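Local coordinates for ThiJ/pfpI family protein (Bacillus anthracis, PDB 3EFE), which is of unknown function but belongs to the DJ-1/PfpI family of the class I glutamine amidotransferase-like superfamily, whose members include proteases, chaperones and small-molecule enzymes, at residues R32-K36 with N208-K212; L170-M174 with W191-K196; D116-N120 with C141-K145. All coordinates share one frame; numbering follows the deposited sequence.

Interaction 1 of 3, residues R32-K36 with N208-K212; sequences RYFKK and NSINK
The first torsions of Tyr33 and Ile210 turn their side chains onto each other. In Tyr33, CG lies beside the backbone N and anti to the carbonyl carbon (chi1 -62°), while Ile210 tucks CG1 between its own N and C (chi1 65°) and leaves CG2 facing the tyrosine. Ile210 CG2 touches Tyr33 CB at 3.7 Å, and the longer branch carries Ile210 CD1 to 3.9 Å from Tyr33 CD1, approaching the ring at a slant. The same methyl lies near the carbonyl oxygen of Arg32. The phenol also lies against its chain neighbour: Tyr33 OH sits over the centre of the Arg32 guanidinium, and Arg32 NE in turn lies above the tyrosine ring, offset toward its rim. The charge of Arg32 is met by a salt bridge from NH2 to Glu27 OE2, and its side chain also packs on Met56 of the second subunit.

The contact ties the loop between helix 18-30 and strand 43-47 to the C-terminal tail that leaves helix 201-209, joining two surface pieces far apart in sequence. Beyond the isoleucine, main chain takes over. Asn211 N gives a weak bond to Phe34 O at 3.3 Å, whereas Lys36 N to Lys212 O, also 3.3 Å, is nearly straight (173° at the hydrogen). Neither segment is regular strand, and these two backbone bonds, one of them weak, join the loop to the tail. Lys36 lays its extended chain alongside the C-terminal carboxyl group, its CG 3.6 Å from Lys212 O. Lys35 CB touches that oxygen at 3.6 Å, but the rest of the chain turns off, and Lys35 NZ hydrogen-bonds to Asp181 O.

Interaction 2 of 3, residues L170-M174 with W191-K196; sequences LEFAM and WYNLNK
Leu170 is the apolar knob of this contact, set into a hole formed by Trp191, Tyr192, Asn195 and Lys196 on the facing helix. Its two methyls divide the work: Leu170 CD2 meets Trp191 CH2 at 3.6 Å and also touches Asn195 CB, while Leu170 CD1 reaches the backbone, 3.5 Å from Lys196 N. Ala173 adds its CB at the rim of the indole, near the ring plane and 3.9 Å from Trp191 CH2. Such interlocking suits the antiparallel hairpin of helices 169-179 and 185-197, whose short segments run 10.6 Å apart at 170°.

The sulfur contact is looser. Met174 SD stands above the face of the Tyr192 ring, 5.1 Å from its centroid and 23° off the normal, a Met-aromatic arrangement at long range. Met174 CG meanwhile packs against Tyr192 CB.

Polar bonds gather on one oxygen, Glu171 OE2. Tyr192 carries CG anti to its own N (chi1 177°), which extends the phenol across the gap, and Tyr192 OH donates to Glu171 OE2 over 2.5 Å on the anti side, tilted out of the carboxylate plane; Glu171 OE2 itself lies in the plane of the tyrosine ring, which stands steeply to the carboxylate. Lys196 NZ takes the syn side of the same Glu171 OE2 at 3.1 Å, forming a salt bridge. His198 of the second subunit packs on both Glu171 and Lys196. Within helix 185-197, Asn195 ND2 turns back to Trp191 O from the face of the carbonyl plane opposite to that used by Asn195 N; this bond leaves Asn195 ND2 above one indole face, toward its rim.

One carboxylate oxygen thus accepts from a hydroxyl and an ammonium group together, an arrangement expected to favour the ionised glutamate and to fix its rotation.

Interaction 3 of 3, residues D116-N120 with C141-K145; sequences DALAN and CPNYK
Asn120 and Cys141 bring the two backbones together, with 4.8 Å between Asn120 CA and Cys141 CA, where the end of helix 113-119 faces a type I beta turn running from Cys141 to Tyr144. Tyr144 N bonds to Cys141 O at 3.2 Å to close that turn. Cys141 is directed toward the helix: its SG lies 3.5 Å from Asp116 O, a carbonyl that already accepts the helical bond of Asn120 N, and 4.0 Å from Ala119 CB. Ala119 is shared, its methyl also touching Tyr144 CD1 at 3.7 Å with an oblique approach to the ring. Tyr144 sets CG anti to its backbone N (chi1 169°), which carries the ring past the Ala119 methyl. The side chains of Asn120 and Asn143 lie close, but their modelled amides are doubtful.

Helix 134-140 lies against this junction: Thr137 OG1 bonds Asp116 OD1, Thr137 also packs on Ala119, and Leu134 and Thr137 pack on Tyr144. On another side of helix 113-119, Ala117 and Leu118 rest on Leu95 of helix 92-104, and helix 113-119 itself follows strand 107-111 of the central sheet.

In the fold
Interactions 1 and 2 share one side of the chain, their centres 16 Å apart, and touch directly where Tyr33 CD2 packs on Trp191 CD1 at 3.6 Å; helices 185-197 and 201-209, which carry one segment of each, are consecutive. Interaction 3 lies on the opposite side of the chain's centre, 39 Å from interaction 1 between centres. None is wholly core. Interaction 1 is a surface contact dominated by main-chain bonds and a single apolar pair. Interaction 2, partly buried, joins two helices through interlocked side chains and, near the second subunit, a salt bridge and hydroxyl bond sharing one carboxylate oxygen. Interaction 3 is partly buried too, yet no other chain touches it, and sulfur and methyl packing replaces salt bridging.

Interaction 1 of 3, residues R32-K36 with N208-K212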
ATOM      1  N   ARG D  32       6.413   2.316  14.922  1.00 27.40           N
ATOM      2  CA  ARG D  32       7.886   2.419  14.902  1.00 27.97           C
ATOM      3  C   ARG D  32       8.464   3.836  14.889  1.00 28.25           C
ATOM      4  O   ARG D  32       9.544   4.039  15.337  1.00 29.85           O
ATOM      5  CB  ARG D  32       8.460   1.678  13.714  1.00 28.21           C
ATOM      6  CG  ARG D  32       7.878   2.127  12.405  1.00 28.39           C
ATOM      7  CD  ARG D  32       8.405   1.370  11.268  1.00 28.65           C
ATOM      8  NE  ARG D  32       7.968   1.982  10.023  1.00 27.08           N
ATOM      9  CZ  ARG D  32       8.516   1.724   8.823  1.00 30.10           C
ATOM     10  NH1 ARG D  32       9.448   0.816   8.666  1.00 32.88           N
ATOM     11  NH2 ARG D  32       8.109   2.355   7.755  1.00 29.40           N
ATOM     12  N   TYR D  33       7.757   4.834  14.384  1.00 28.89           N
ATOM     13  CA  TYR D  33       8.288   6.169  14.327  1.00 28.87           C
ATOM     14  C   TYR D  33       7.504   7.135  15.190  1.00 29.68           C
ATOM     15  O   TYR D  33       7.648   8.326  15.026  1.00 29.52           O
ATOM     16  CB  TYR D  33       8.255   6.681  12.894  1.00 29.84           C
ATOM     17  CG  TYR D  33       9.067   5.912  11.890  1.00 29.23           C
ATOM     18  CD1 TYR D  33      10.171   5.159  12.279  1.00 30.46           C
ATOM     19  CD2 TYR D  33       8.687   5.885  10.551  1.00 29.61           C
ATOM     20  CE1 TYR D  33      10.903   4.491  11.365  1.00 28.29           C
ATOM     21  CE2 TYR D  33       9.416   5.226   9.635  1.00 27.17           C
ATOM     22  CZ  TYR D  33      10.545   4.546  10.062  1.00 30.70           C
ATOM     23  OH  TYR D  33      11.304   3.825   9.190  1.00 34.98           O
ATOM     24  N   PHE D  34       6.673   6.608  16.091  1.00 30.89           N
ATOM     25  CA  PHE D  34       5.984   7.389  17.084  1.00 31.72           C
ATOM     26  C   PHE D  34       6.963   8.133  17.921  1.00 32.23           C
ATOM     27  O   PHE D  34       8.149   7.762  18.024  1.00 34.73           O
ATOM     28  CB  PHE D  34       5.116   6.500  17.993  1.00 30.98           C
ATOM     29  CG  PHE D  34       3.785   6.074  17.338  1.00 33.04           C
ATOM     30  CD1 PHE D  34       2.714   5.614  18.097  1.00 32.07           C
ATOM     31  CD2 PHE D  34       3.595   6.155  15.975  1.00 33.79           C
ATOM     32  CE1 PHE D  34       1.535   5.233  17.519  1.00 30.60           C
ATOM     33  CE2 PHE D  34       2.396   5.764  15.401  1.00 31.08           C
ATOM     34  CZ  PHE D  34       1.387   5.307  16.180  1.00 30.53           C
ATOM     35  N   LYS D  35       6.456   9.181  18.555  1.00 33.32           N
ATOM     36  CA  LYS D  35       7.220   9.993  19.514  1.00 34.08           C
ATOM     37  C   LYS D  35       7.392   9.199  20.768  1.00 35.41           C
ATOM     38  O   LYS D  35       6.783   8.105  20.908  1.00 36.58           O
ATOM     39  CB  LYS D  35       6.518  11.318  19.842  1.00 34.60           C
ATOM     40  CG  LYS D  35       5.225  11.238  20.597  1.00 33.67           C
ATOM     41  CD  LYS D  35       4.472  12.508  20.340  1.00 35.91           C
ATOM     42  CE  LYS D  35       3.030  12.468  20.907  1.00 39.82           C
ATOM     43  NZ  LYS D  35       2.356  13.824  20.950  1.00 41.06           N
ATOM     44  N   LYS D  36       8.183   9.749  21.691  1.00 35.27           N
ATOM     45  CA  LYS D  36       8.577   9.022  22.878  1.00 35.81           C
ATOM     46  C   LYS D  36       7.386   8.652  23.739  1.00 35.57           C
ATOM     47  O   LYS D  36       6.370   9.346  23.726  1.00 35.51           O
ATOM     48  CB  LYS D  36       9.603   9.837  23.706  1.00 35.98           C
ATOM     49  CG  LYS D  36       9.088  11.035  24.414  1.00 36.02           C
ATOM     50  CD  LYS D  36      10.272  11.745  25.141  1.00 36.25           C
ATOM     51  CE  LYS D  36       9.978  13.217  25.449  1.00 36.37           C
ATOM     52  NZ  LYS D  36      11.211  14.151  25.528  1.00 38.09           N
ATOM     53  N   ASN D 208      17.065  10.124  13.708  1.00 30.19           N
ATOM     54  CA  ASN D 208      17.390  10.967  14.834  1.00 30.99           C
ATOM     55  C   ASN D 208      16.267  11.848  15.395  1.00 31.46           C
ATOM     56  O   ASN D 208      16.491  12.521  16.407  1.00 30.45           O
ATOM     57  CB  ASN D 208      18.568  11.858  14.469  1.00 31.01           C
ATOM     58  CG  ASN D 208      19.814  11.123  14.429  1.00 28.77           C
ATOM     59  OD1 ASN D 208      20.390  10.898  15.440  1.00 30.55           O
ATOM     60  ND2 ASN D 208      20.225  10.686  13.266  1.00 32.03           N
ATOM     61  N   SER D 209      15.099  11.857  14.748  1.00 31.30           N
ATOM     62  CA  SER D 209      13.935  12.649  15.173  1.00 32.29           C
ATOM     63  C   SER D 209      12.901  11.795  15.877  1.00 32.99           C
ATOM     64  O   SER D 209      12.030  12.312  16.595  1.00 32.96           O
ATOM     65  CB  SER D 209      13.210  13.253  13.954  1.00 32.87           C
ATOM     66  OG  SER D 209      14.088  13.931  13.066  1.00 34.22           O
ATOM     67  N   ILE D 210      12.923  10.491  15.598  1.00 34.00           N
ATOM     68  CA  ILE D 210      11.898   9.584  16.144  1.00 33.10           C
ATOM     69  C   ILE D 210      12.186   9.342  17.625  1.00 34.55           C
ATOM     70  O   ILE D 210      13.371   9.385  18.079  1.00 35.37           O
ATOM     71  CB  ILE D 210      11.735   8.218  15.357  1.00 32.76           C
ATOM     72  CG1 ILE D 210      13.021   7.361  15.456  1.00 29.94           C
ATOM     73  CG2 ILE D 210      11.252   8.527  13.938  1.00 30.37           C
ATOM     74  CD1 ILE D 210      13.050   5.990  14.738  1.00 27.70           C
ATOM     75  N   ASN D 211      11.099   9.093  18.380  1.00 34.99           N
ATOM     76  CA  ASN D 211      11.228   8.570  19.749  1.00 35.09           C
ATOM     77  C   ASN D 211      11.788   9.617  20.724  1.00 35.37           C
ATOM     78  O   ASN D 211      12.623   9.299  21.583  1.00 36.42           O
ATOM     79  CB  ASN D 211      12.114   7.308  19.679  1.00 34.39           C
ATOM     80  CG  ASN D 211      12.120   6.530  20.936  1.00 34.47           C
ATOM     81  OD1 ASN D 211      13.162   6.039  21.335  1.00 39.96           O
ATOM     82  ND2 ASN D 211      10.976   6.385  21.564  1.00 28.02           N
ATOM     83  N   LYS D 212      11.294  10.846  20.572  1.00 36.41           N
ATOM     84  CA  LYS D 212      11.806  12.089  21.222  1.00 36.86           C
ATOM     85  C   LYS D 212      10.669  13.092  21.493  1.00 35.56           C
ATOM     86  O   LYS D 212       9.523  12.717  21.316  1.00 34.75           O
ATOM     87  CB  LYS D 212      12.832  12.770  20.294  1.00 37.61           C
ATOM     88  CG  LYS D 212      14.325  12.303  20.525  1.00 37.88           C
ATOM     89  CD  LYS D 212      15.209  12.940  19.431  1.00 37.21           C
ATOM     90  CE  LYS D 212      16.566  12.332  19.420  1.00 38.63           C
ATOM     91  NZ  LYS D 212      17.466  13.133  18.532  1.00 39.30           N
TER

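Interaction 2 of 3, residues L170-M174 with W191-K196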
ATOM      1  N   LEU D 170       0.483   8.936   0.470  1.00 34.08           N
ATOM      2  CA  LEU D 170       1.513   9.450   1.411  1.00 32.87           C
ATOM      3  C   LEU D 170       1.041  10.693   2.055  1.00 33.14           C
ATOM      4  O   LEU D 170       1.268  10.900   3.273  1.00 34.26           O
ATOM      5  CB  LEU D 170       2.775   9.866   0.683  1.00 33.32           C
ATOM      6  CG  LEU D 170       4.122   9.157   0.757  1.00 37.89           C
ATOM      7  CD1 LEU D 170       5.271  10.054   0.151  1.00 37.42           C
ATOM      8  CD2 LEU D 170       4.428   8.716   2.203  1.00 32.86           C
ATOM      9  N   GLU D 171       0.490  11.592   1.222  1.00 31.84           N
ATOM     10  CA  GLU D 171      -0.112  12.829   1.696  1.00 32.46           C
ATOM     11  C   GLU D 171      -1.303  12.558   2.645  1.00 31.89           C
ATOM     12  O   GLU D 171      -1.450  13.233   3.679  1.00 31.58           O
ATOM     13  CB  GLU D 171      -0.622  13.708   0.501  1.00 32.65           C
ATOM     14  CG  GLU D 171       0.439  14.415  -0.213  1.00 32.53           C
ATOM     15  CD  GLU D 171       1.248  13.515  -1.134  1.00 39.34           C
ATOM     16  OE1 GLU D 171       0.816  12.348  -1.506  1.00 38.74           O
ATOM     17  OE2 GLU D 171       2.335  14.033  -1.508  1.00 39.35           O
ATOM     18  N   PHE D 172      -2.171  11.627   2.226  1.00 31.13           N
ATOM     19  CA  PHE D 172      -3.253  11.114   3.057  1.00 31.65           C
ATOM     20  C   PHE D 172      -2.717  10.654   4.414  1.00 32.16           C
ATOM     21  O   PHE D 172      -3.230  11.058   5.450  1.00 33.68           O
ATOM     22  CB  PHE D 172      -3.982  10.003   2.324  1.00 30.23           C
ATOM     23  CG  PHE D 172      -5.160   9.366   3.093  1.00 30.21           C
ATOM     24  CD1 PHE D 172      -6.268  10.132   3.483  1.00 28.59           C
ATOM     25  CD2 PHE D 172      -5.161   8.017   3.391  1.00 27.88           C
ATOM     26  CE1 PHE D 172      -7.331   9.539   4.115  1.00 28.44           C
ATOM     27  CE2 PHE D 172      -6.219   7.432   4.080  1.00 28.81           C
ATOM     28  CZ  PHE D 172      -7.335   8.176   4.372  1.00 28.25           C
ATOM     29  N   ALA D 173      -1.684   9.836   4.399  1.00 33.66           N
ATOM     30  CA  ALA D 173      -1.098   9.221   5.623  1.00 34.03           C
ATOM     31  C   ALA D 173      -0.481  10.299   6.507  1.00 35.21           C
ATOM     32  O   ALA D 173      -0.633  10.297   7.713  1.00 34.80           O
ATOM     33  CB  ALA D 173      -0.050   8.142   5.242  1.00 32.58           C
ATOM     34  N   MET D 174       0.176  11.250   5.862  1.00 36.71           N
ATOM     35  CA  MET D 174       0.789  12.363   6.525  1.00 36.23           C
ATOM     36  C   MET D 174      -0.195  13.221   7.261  1.00 36.15           C
ATOM     37  O   MET D 174       0.055  13.615   8.378  1.00 36.19           O
ATOM     38  CB  MET D 174       1.588  13.198   5.509  1.00 35.76           C
ATOM     39  CG  MET D 174       2.593  14.185   6.176  1.00 39.04           C
ATOM     40  SD  MET D 174       2.144  15.867   5.871  1.00 41.50           S
ATOM     41  CE  MET D 174       0.591  16.062   6.655  1.00 39.91           C
ATOM     42  N   TRP D 191       9.986  11.880   7.448  1.00 32.81           N
ATOM     43  CA  TRP D 191       9.292  10.673   6.996  1.00 33.57           C
ATOM     44  C   TRP D 191       8.604  10.959   5.628  1.00 33.22           C
ATOM     45  O   TRP D 191       8.783  10.271   4.658  1.00 32.04           O
ATOM     46  CB  TRP D 191       8.241  10.227   8.016  1.00 33.64           C
ATOM     47  CG  TRP D 191       7.475   9.065   7.566  1.00 34.57           C
ATOM     48  CD1 TRP D 191       7.867   7.768   7.624  1.00 36.50           C
ATOM     49  CD2 TRP D 191       6.190   9.047   6.922  1.00 37.79           C
ATOM     50  NE1 TRP D 191       6.934   6.952   7.074  1.00 34.41           N
ATOM     51  CE2 TRP D 191       5.875   7.699   6.661  1.00 35.21           C
ATOM     52  CE3 TRP D 191       5.277  10.036   6.538  1.00 36.14           C
ATOM     53  CZ2 TRP D 191       4.683   7.308   6.028  1.00 36.79           C
ATOM     54  CZ3 TRP D 191       4.108   9.650   5.937  1.00 35.38           C
ATOM     55  CH2 TRP D 191       3.811   8.307   5.687  1.00 36.83           C
ATOM     56  N   TYR D 192       7.868  12.047   5.568  1.00 34.15           N
ATOM     57  CA  TYR D 192       7.199  12.456   4.350  1.00 33.86           C
ATOM     58  C   TYR D 192       8.205  12.670   3.266  1.00 33.71           C
ATOM     59  O   TYR D 192       8.052  12.159   2.180  1.00 34.19           O
ATOM     60  CB  TYR D 192       6.395  13.744   4.540  1.00 34.49           C
ATOM     61  CG  TYR D 192       5.764  14.183   3.233  1.00 35.14           C
ATOM     62  CD1 TYR D 192       4.791  13.406   2.616  1.00 35.77           C
ATOM     63  CD2 TYR D 192       6.202  15.336   2.575  1.00 36.11           C
ATOM     64  CE1 TYR D 192       4.250  13.786   1.414  1.00 36.31           C
ATOM     65  CE2 TYR D 192       5.655  15.717   1.358  1.00 34.78           C
ATOM     66  CZ  TYR D 192       4.695  14.943   0.792  1.00 35.50           C
ATOM     67  OH  TYR D 192       4.138  15.358  -0.374  1.00 35.92           O
ATOM     68  N   ASN D 193       9.240  13.430   3.553  1.00 33.93           N
ATOM     69  CA  ASN D 193      10.266  13.750   2.535  1.00 33.66           C
ATOM     70  C   ASN D 193      11.077  12.582   2.038  1.00 32.36           C
ATOM     71  O   ASN D 193      11.446  12.565   0.881  1.00 33.23           O
ATOM     72  CB  ASN D 193      11.226  14.848   3.009  1.00 33.16           C
ATOM     73  CG  ASN D 193      10.597  16.246   3.058  1.00 35.77           C
ATOM     74  OD1 ASN D 193       9.657  16.571   2.352  1.00 41.34           O
ATOM     75  ND2 ASN D 193      11.175  17.091   3.888  1.00 40.95           N
ATOM     76  N   LEU D 194      11.379  11.625   2.903  1.00 32.91           N
ATOM     77  CA  LEU D 194      12.139  10.414   2.527  1.00 32.90           C
ATOM     78  C   LEU D 194      11.310   9.592   1.525  1.00 34.06           C
ATOM     79  O   LEU D 194      11.777   9.227   0.457  1.00 33.92           O
ATOM     80  CB  LEU D 194      12.470   9.565   3.758  1.00 32.15           C
ATOM     81  CG  LEU D 194      13.118   8.197   3.557  1.00 30.98           C
ATOM     82  CD1 LEU D 194      14.517   8.317   2.937  1.00 24.23           C
ATOM     83  CD2 LEU D 194      13.081   7.378   4.873  1.00 27.72           C
ATOM     84  N   ASN D 195      10.071   9.320   1.895  1.00 34.61           N
ATOM     85  CA  ASN D 195       9.192   8.566   1.064  1.00 35.39           C
ATOM     86  C   ASN D 195       8.894   9.246  -0.282  1.00 35.73           C
ATOM     87  O   ASN D 195       8.855   8.597  -1.289  1.00 37.20           O
ATOM     88  CB  ASN D 195       7.904   8.225   1.850  1.00 36.66           C
ATOM     89  CG  ASN D 195       8.110   7.109   2.849  1.00 36.40           C
ATOM     90  OD1 ASN D 195       8.110   5.958   2.468  1.00 42.28           O
ATOM     91  ND2 ASN D 195       8.292   7.434   4.116  1.00 37.29           N
ATOM     92  N   LYS D 196       8.720  10.554  -0.295  1.00 36.79           N
ATOM     93  CA  LYS D 196       8.392  11.333  -1.485  1.00 36.15           C
ATOM     94  C   LYS D 196       9.608  11.491  -2.427  1.00 36.80           C
ATOM     95  O   LYS D 196       9.549  11.312  -3.644  1.00 38.57           O
ATOM     96  CB  LYS D 196       7.907  12.695  -1.031  1.00 35.89           C
ATOM     97  CG  LYS D 196       7.176  13.560  -2.096  1.00 38.71           C
ATOM     98  CD  LYS D 196       5.804  12.942  -2.525  1.00 39.68           C
ATOM     99  CE  LYS D 196       5.117  13.800  -3.536  1.00 39.12           C
ATOM    100  NZ  LYS D 196       3.848  13.169  -4.064  1.00 39.78           N
TER

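Interaction 3 of 3, residues D116-N120 with C141-K145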
ATOM      1  N   ASP D 116     -16.411  10.374  -2.164  1.00 41.91           N
ATOM      2  CA  ASP D 116     -17.717  10.389  -2.799  1.00 43.48           C
ATOM      3  C   ASP D 116     -18.843   9.727  -1.975  1.00 43.91           C
ATOM      4  O   ASP D 116     -19.957  10.259  -1.959  1.00 44.07           O
ATOM      5  CB  ASP D 116     -17.613   9.804  -4.209  1.00 43.79           C
ATOM      6  CG  ASP D 116     -16.862  10.741  -5.158  1.00 47.90           C
ATOM      7  OD1 ASP D 116     -16.677  11.919  -4.750  1.00 53.71           O
ATOM      8  OD2 ASP D 116     -16.491  10.358  -6.296  1.00 51.11           O
ATOM      9  N   ALA D 117     -18.582   8.645  -1.235  1.00 44.90           N
ATOM     10  CA  ALA D 117     -19.643   8.123  -0.310  1.00 45.46           C
ATOM     11  C   ALA D 117     -20.136   9.209   0.667  1.00 46.56           C
ATOM     12  O   ALA D 117     -21.357   9.403   0.870  1.00 47.60           O
ATOM     13  CB  ALA D 117     -19.167   6.955   0.449  1.00 46.20           C
ATOM     14  N   LEU D 118     -19.175   9.927   1.229  1.00 45.92           N
ATOM     15  CA  LEU D 118     -19.406  10.964   2.187  1.00 46.30           C
ATOM     16  C   LEU D 118     -20.038  12.187   1.561  1.00 46.51           C
ATOM     17  O   LEU D 118     -20.931  12.795   2.137  1.00 46.73           O
ATOM     18  CB  LEU D 118     -18.069  11.397   2.833  1.00 46.48           C
ATOM     19  CG  LEU D 118     -17.572  10.766   4.138  1.00 46.10           C
ATOM     20  CD1 LEU D 118     -17.814   9.304   4.229  1.00 47.02           C
ATOM     21  CD2 LEU D 118     -16.112  11.039   4.295  1.00 45.40           C
ATOM     22  N   ALA D 119     -19.493  12.621   0.435  1.00 47.15           N
ATOM     23  CA  ALA D 119     -20.091  13.716  -0.339  1.00 46.59           C
ATOM     24  C   ALA D 119     -21.585  13.472  -0.601  1.00 46.64           C
ATOM     25  O   ALA D 119     -22.424  14.352  -0.400  1.00 46.86           O
ATOM     26  CB  ALA D 119     -19.340  13.901  -1.644  1.00 46.89           C
ATOM     27  N   ASN D 120     -21.949  12.265  -0.993  1.00 46.89           N
ATOM     28  CA  ASN D 120     -23.369  11.981  -1.183  1.00 47.43           C
ATOM     29  C   ASN D 120     -24.270  11.843   0.048  1.00 48.10           C
ATOM     30  O   ASN D 120     -25.479  11.656  -0.099  1.00 49.16           O
ATOM     31  CB  ASN D 120     -23.567  10.749  -2.052  1.00 47.34           C
ATOM     32  CG  ASN D 120     -24.911  10.812  -2.866  1.00 46.30           C
ATOM     33  OD1 ASN D 120     -25.629   9.821  -2.974  1.00 42.38           O
ATOM     34  ND2 ASN D 120     -25.198  11.972  -3.452  1.00 37.68           N
ATOM     35  N   CYS D 141     -22.751  12.351  -7.261  1.00 45.60           N
ATOM     36  CA  CYS D 141     -23.332  12.660  -5.946  1.00 45.99           C
ATOM     37  C   CYS D 141     -24.432  13.762  -6.000  1.00 47.20           C
ATOM     38  O   CYS D 141     -24.158  14.959  -5.747  1.00 45.44           O
ATOM     39  CB  CYS D 141     -22.245  13.129  -4.978  1.00 45.65           C
ATOM     40  SG  CYS D 141     -20.874  11.995  -4.837  1.00 44.56           S
ATOM     41  N   PRO D 142     -25.688  13.354  -6.305  1.00 48.19           N
ATOM     42  CA  PRO D 142     -26.873  14.226  -6.308  1.00 48.66           C
ATOM     43  C   PRO D 142     -27.073  15.120  -5.050  1.00 49.55           C
ATOM     44  O   PRO D 142     -27.438  16.302  -5.200  1.00 48.57           O
ATOM     45  CB  PRO D 142     -28.060  13.252  -6.406  1.00 48.92           C
ATOM     46  CG  PRO D 142     -27.505  11.867  -6.462  1.00 49.76           C
ATOM     47  CD  PRO D 142     -26.021  11.984  -6.729  1.00 49.23           C
ATOM     48  N   ASN D 143     -26.898  14.543  -3.845  1.00 49.85           N
ATOM     49  CA  ASN D 143     -27.128  15.286  -2.603  1.00 50.42           C
ATOM     50  C   ASN D 143     -25.875  16.013  -2.038  1.00 49.47           C
ATOM     51  O   ASN D 143     -25.837  16.357  -0.850  1.00 49.94           O
ATOM     52  CB  ASN D 143     -27.973  14.538  -1.489  1.00 51.71           C
ATOM     53  CG  ASN D 143     -28.017  13.000  -1.619  1.00 56.20           C
ATOM     54  OD1 ASN D 143     -27.068  12.362  -2.078  1.00 66.54           O
ATOM     55  ND2 ASN D 143     -29.110  12.392  -1.122  1.00 54.03           N
ATOM     56  N   TYR D 144     -24.898  16.274  -2.925  1.00 46.85           N
ATOM     57  CA  TYR D 144     -23.659  16.983  -2.594  1.00 46.38           C
ATOM     58  C   TYR D 144     -23.824  18.458  -2.841  1.00 45.70           C
ATOM     59  O   TYR D 144     -24.154  18.867  -3.926  1.00 46.04           O
ATOM     60  CB  TYR D 144     -22.484  16.416  -3.407  1.00 42.89           C
ATOM     61  CG  TYR D 144     -21.212  17.207  -3.372  1.00 42.32           C
ATOM     62  CD1 TYR D 144     -20.475  17.345  -2.214  1.00 39.89           C
ATOM     63  CD2 TYR D 144     -20.702  17.779  -4.517  1.00 40.00           C
ATOM     64  CE1 TYR D 144     -19.290  18.102  -2.207  1.00 38.04           C
ATOM     65  CE2 TYR D 144     -19.490  18.530  -4.500  1.00 36.76           C
ATOM     66  CZ  TYR D 144     -18.802  18.658  -3.365  1.00 36.22           C
ATOM     67  OH  TYR D 144     -17.607  19.374  -3.395  1.00 36.09           O
ATOM     68  N   LYS D 145     -23.587  19.271  -1.831  1.00 46.67           N
ATOM     69  CA  LYS D 145     -23.736  20.736  -1.963  1.00 47.83           C
ATOM     70  C   LYS D 145     -22.501  21.504  -1.450  1.00 48.57           C
ATOM     71  O   LYS D 145     -22.577  22.710  -1.052  1.00 49.15           O
ATOM     72  CB  LYS D 145     -25.009  21.196  -1.219  1.00 48.57           C
ATOM     73  CG  LYS D 145     -26.342  20.559  -1.672  1.00 47.84           C
ATOM     74  CD  LYS D 145     -27.441  20.756  -0.593  1.00 48.89           C
ATOM     75  CE  LYS D 145     -28.670  19.829  -0.761  1.00 51.23           C
ATOM     76  NZ  LYS D 145     -29.007  19.524  -2.205  1.00 53.61           N
TER